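Local coordinates for DUF115 domain-containing protein (Magnetospirillum magneticum AMB-1, PDB 5MU5) that is a Maf-type glycosyltransferase involved in flagella formation, probably transferring sugar to flagellin, at residues A376-G381 against E535-R540. Numbering follows the deposited sequence.
Sequences ALFSPG and ELFHDR
The Phe378 ring meets Phe537 and Arg540 obliquely, its CE1 lying 3.9 Å from Phe537 CD1 and its CD1 resting on Arg540 CB. One face of the Phe378 ring carries Leu377 CD2, centred above it. The two phenylalanine side chains extend alongside each other in the same direction; at the edge of the Phe537 ring, in its plane, sits His538 CE1, and Phe537 CD2 in turn lies over one face of the His538 imidazole, offset toward its rim. The guanidinium of Arg540, its plane turned 63° from the Phe378 ring, takes Ser379 O at its edge: NH1 donates to that carbonyl over 3.2 Å with an N-H...O angle of 147°. Bends at chi2 and chi3 fold the chain of Arg540 on the way to this bond, and its methylenes line the backbone where helix 373-378 ends, with CB 3.4 Å from Leu377 O and CG 3.4 Å from Phe378 O. Asp539 OD2 probably offsets some of the charge through a salt bridge to Arg540 NE, 3.2 Å long, although its hydrogen bonds to NE and NH2 are weak. An alanine in place of Arg540 would probably leave Ser379 O without this donor and Asp539 without its salt-bridge partner. Farther along, Pro380 CB touches Leu536 CD1 at 4.1 Å, while Ser379 OG accepts from Gly381 N (3.1 Å) in an ST turn just after the helix. Arg543 adds a second clasp, bonding to the carbonyls of Ala376, Leu377 and Arg540. The contact thus joins the C-terminal end of helix 373-378 to helix 534-541: helix 242-257 packs on both phenylalanines, Tyr253 meeting Phe537 edge-to-face, helix 589-609 touches Ala376 and Leu377, and Arg530 of strand 530-531, at one margin of the large mixed sheet, lies against Pro380 and Leu536.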
loop_
_atom_site.group_PDB
_atom_site.type_symbol
_atom_site.label_atom_id
_atom_site.label_comp_id
_atom_site.label_asym_id
_atom_site.label_seq_id
_atom_site.Cartn_x
_atom_site.Cartn_y
_atom_site.Cartn_z
ATOM N N ALA A 376 8.310 -9.922 -9.444
ATOM C CA ALA A 376 9.547 -10.464 -8.942
ATOM C C ALA A 376 10.016 -11.621 -9.798
ATOM O O ALA A 376 11.199 -11.807 -9.992
ATOM C CB ALA A 376 9.363 -10.918 -7.501
ATOM N N LEU A 377 9.093 -12.410 -10.315
ATOM C CA LEU A 377 9.492 -13.600 -11.027
ATOM C C LEU A 377 9.876 -13.273 -12.482
ATOM O O LEU A 377 10.932 -13.695 -12.959
ATOM C CB LEU A 377 8.373 -14.635 -10.940
ATOM C CG LEU A 377 8.794 -16.103 -11.059
ATOM C CD1 LEU A 377 7.594 -17.015 -10.824
ATOM C CD2 LEU A 377 9.412 -16.388 -12.422
ATOM N N PHE A 378 9.052 -12.463 -13.148
ATOM C CA PHE A 378 9.162 -12.240 -14.594
ATOM C C PHE A 378 9.722 -10.911 -15.105
ATOM O O PHE A 378 10.079 -10.819 -16.282
ATOM C CB PHE A 378 7.793 -12.462 -15.239
ATOM C CG PHE A 378 7.366 -13.895 -15.271
ATOM C CD1 PHE A 378 8.050 -14.809 -16.047
ATOM C CD2 PHE A 378 6.256 -14.321 -14.564
ATOM C CE1 PHE A 378 7.659 -16.134 -16.091
ATOM C CE2 PHE A 378 5.861 -15.647 -14.602
ATOM C CZ PHE A 378 6.566 -16.553 -15.365
ATOM N N SER A 379 9.765 -9.876 -14.276
ATOM C CA SER A 379 10.295 -8.591 -14.731
ATOM C C SER A 379 11.760 -8.709 -15.068
ATOM O O SER A 379 12.516 -9.259 -14.283
ATOM C CB SER A 379 10.155 -7.517 -13.674
ATOM O OG SER A 379 10.625 -6.275 -14.165
ATOM N N PRO A 380 12.159 -8.208 -16.243
ATOM C CA PRO A 380 13.567 -8.170 -16.563
ATOM C C PRO A 380 14.225 -6.892 -16.062
ATOM O O PRO A 380 15.380 -6.670 -16.355
ATOM C CB PRO A 380 13.587 -8.238 -18.101
ATOM C CG PRO A 380 12.286 -7.658 -18.523
ATOM C CD PRO A 380 11.317 -7.791 -17.379
ATOM N N GLY A 381 13.504 -6.052 -15.325
ATOM C CA GLY A 381 14.079 -4.840 -14.761
ATOM C C GLY A 381 13.104 -3.683 -14.611
ATOM O O GLY A 381 12.049 -3.625 -15.255
ATOM N N GLU A 535 13.497 -16.936 -24.911
ATOM C CA GLU A 535 14.751 -16.702 -24.203
ATOM C C GLU A 535 14.428 -15.982 -22.899
ATOM O O GLU A 535 14.896 -16.370 -21.826
ATOM C CB GLU A 535 15.732 -15.839 -25.020
ATOM C CG GLU A 535 16.304 -16.466 -26.291
ATOM C CD GLU A 535 15.377 -16.403 -27.505
ATOM O OE1 GLU A 535 14.298 -15.766 -27.453
ATOM O OE2 GLU A 535 15.745 -17.001 -28.538
ATOM N N LEU A 536 13.611 -14.936 -22.996
ATOM C CA LEU A 536 13.260 -14.154 -21.822
ATOM C C LEU A 536 12.515 -15.011 -20.820
ATOM O O LEU A 536 12.858 -15.027 -19.636
ATOM C CB LEU A 536 12.419 -12.938 -22.188
ATOM C CG LEU A 536 12.030 -12.090 -20.983
ATOM C CD1 LEU A 536 13.243 -11.746 -20.118
ATOM C CD2 LEU A 536 11.302 -10.834 -21.453
ATOM N N PHE A 537 11.516 -15.744 -21.293
ATOM C CA PHE A 537 10.787 -16.614 -20.399
ATOM C C PHE A 537 11.715 -17.559 -19.620
ATOM O O PHE A 537 11.616 -17.655 -18.406
ATOM C CB PHE A 537 9.705 -17.406 -21.138
ATOM C CG PHE A 537 9.088 -18.479 -20.302
ATOM C CD1 PHE A 537 8.085 -18.178 -19.389
ATOM C CD2 PHE A 537 9.546 -19.792 -20.390
ATOM C CE1 PHE A 537 7.539 -19.168 -18.589
ATOM C CE2 PHE A 537 9.003 -20.786 -19.595
ATOM C CZ PHE A 537 7.996 -20.472 -18.692
ATOM N N HIS A 538 12.600 -18.258 -20.317
ATOM C CA HIS A 538 13.468 -19.233 -19.667
ATOM C C HIS A 538 14.463 -18.585 -18.722
ATOM O O HIS A 538 14.741 -19.121 -17.654
ATOM C CB HIS A 538 14.207 -20.098 -20.687
ATOM C CG HIS A 538 13.318 -21.058 -21.400
ATOM N ND1 HIS A 538 12.598 -22.029 -20.737
ATOM C CD2 HIS A 538 13.031 -21.205 -22.715
ATOM C CE1 HIS A 538 11.905 -22.734 -21.616
ATOM N NE2 HIS A 538 12.150 -22.254 -22.823
ATOM N N ASP A 539 15.004 -17.445 -19.127
ATOM C CA ASP A 539 15.901 -16.688 -18.276
ATOM C C ASP A 539 15.237 -16.412 -16.929
ATOM O O ASP A 539 15.830 -16.669 -15.882
ATOM C CB ASP A 539 16.280 -15.368 -18.941
ATOM C CG ASP A 539 17.185 -14.531 -18.073
ATOM O OD1 ASP A 539 18.308 -14.989 -17.759
ATOM O OD2 ASP A 539 16.769 -13.419 -17.699
ATOM N N ARG A 540 14.001 -15.908 -16.958
ATOM C CA ARG A 540 13.263 -15.617 -15.728
ATOM C C ARG A 540 12.800 -16.886 -14.991
ATOM O O ARG A 540 13.121 -17.070 -13.828
ATOM C CB ARG A 540 12.064 -14.703 -16.017
ATOM C CG ARG A 540 12.390 -13.335 -16.640
ATOM C CD ARG A 540 13.101 -12.398 -15.671
ATOM N NE ARG A 540 14.492 -12.789 -15.476
ATOM C CZ ARG A 540 15.296 -12.312 -14.532
ATOM N NH1 ARG A 540 14.870 -11.398 -13.665
ATOM N NH2 ARG A 540 16.544 -12.763 -14.461
#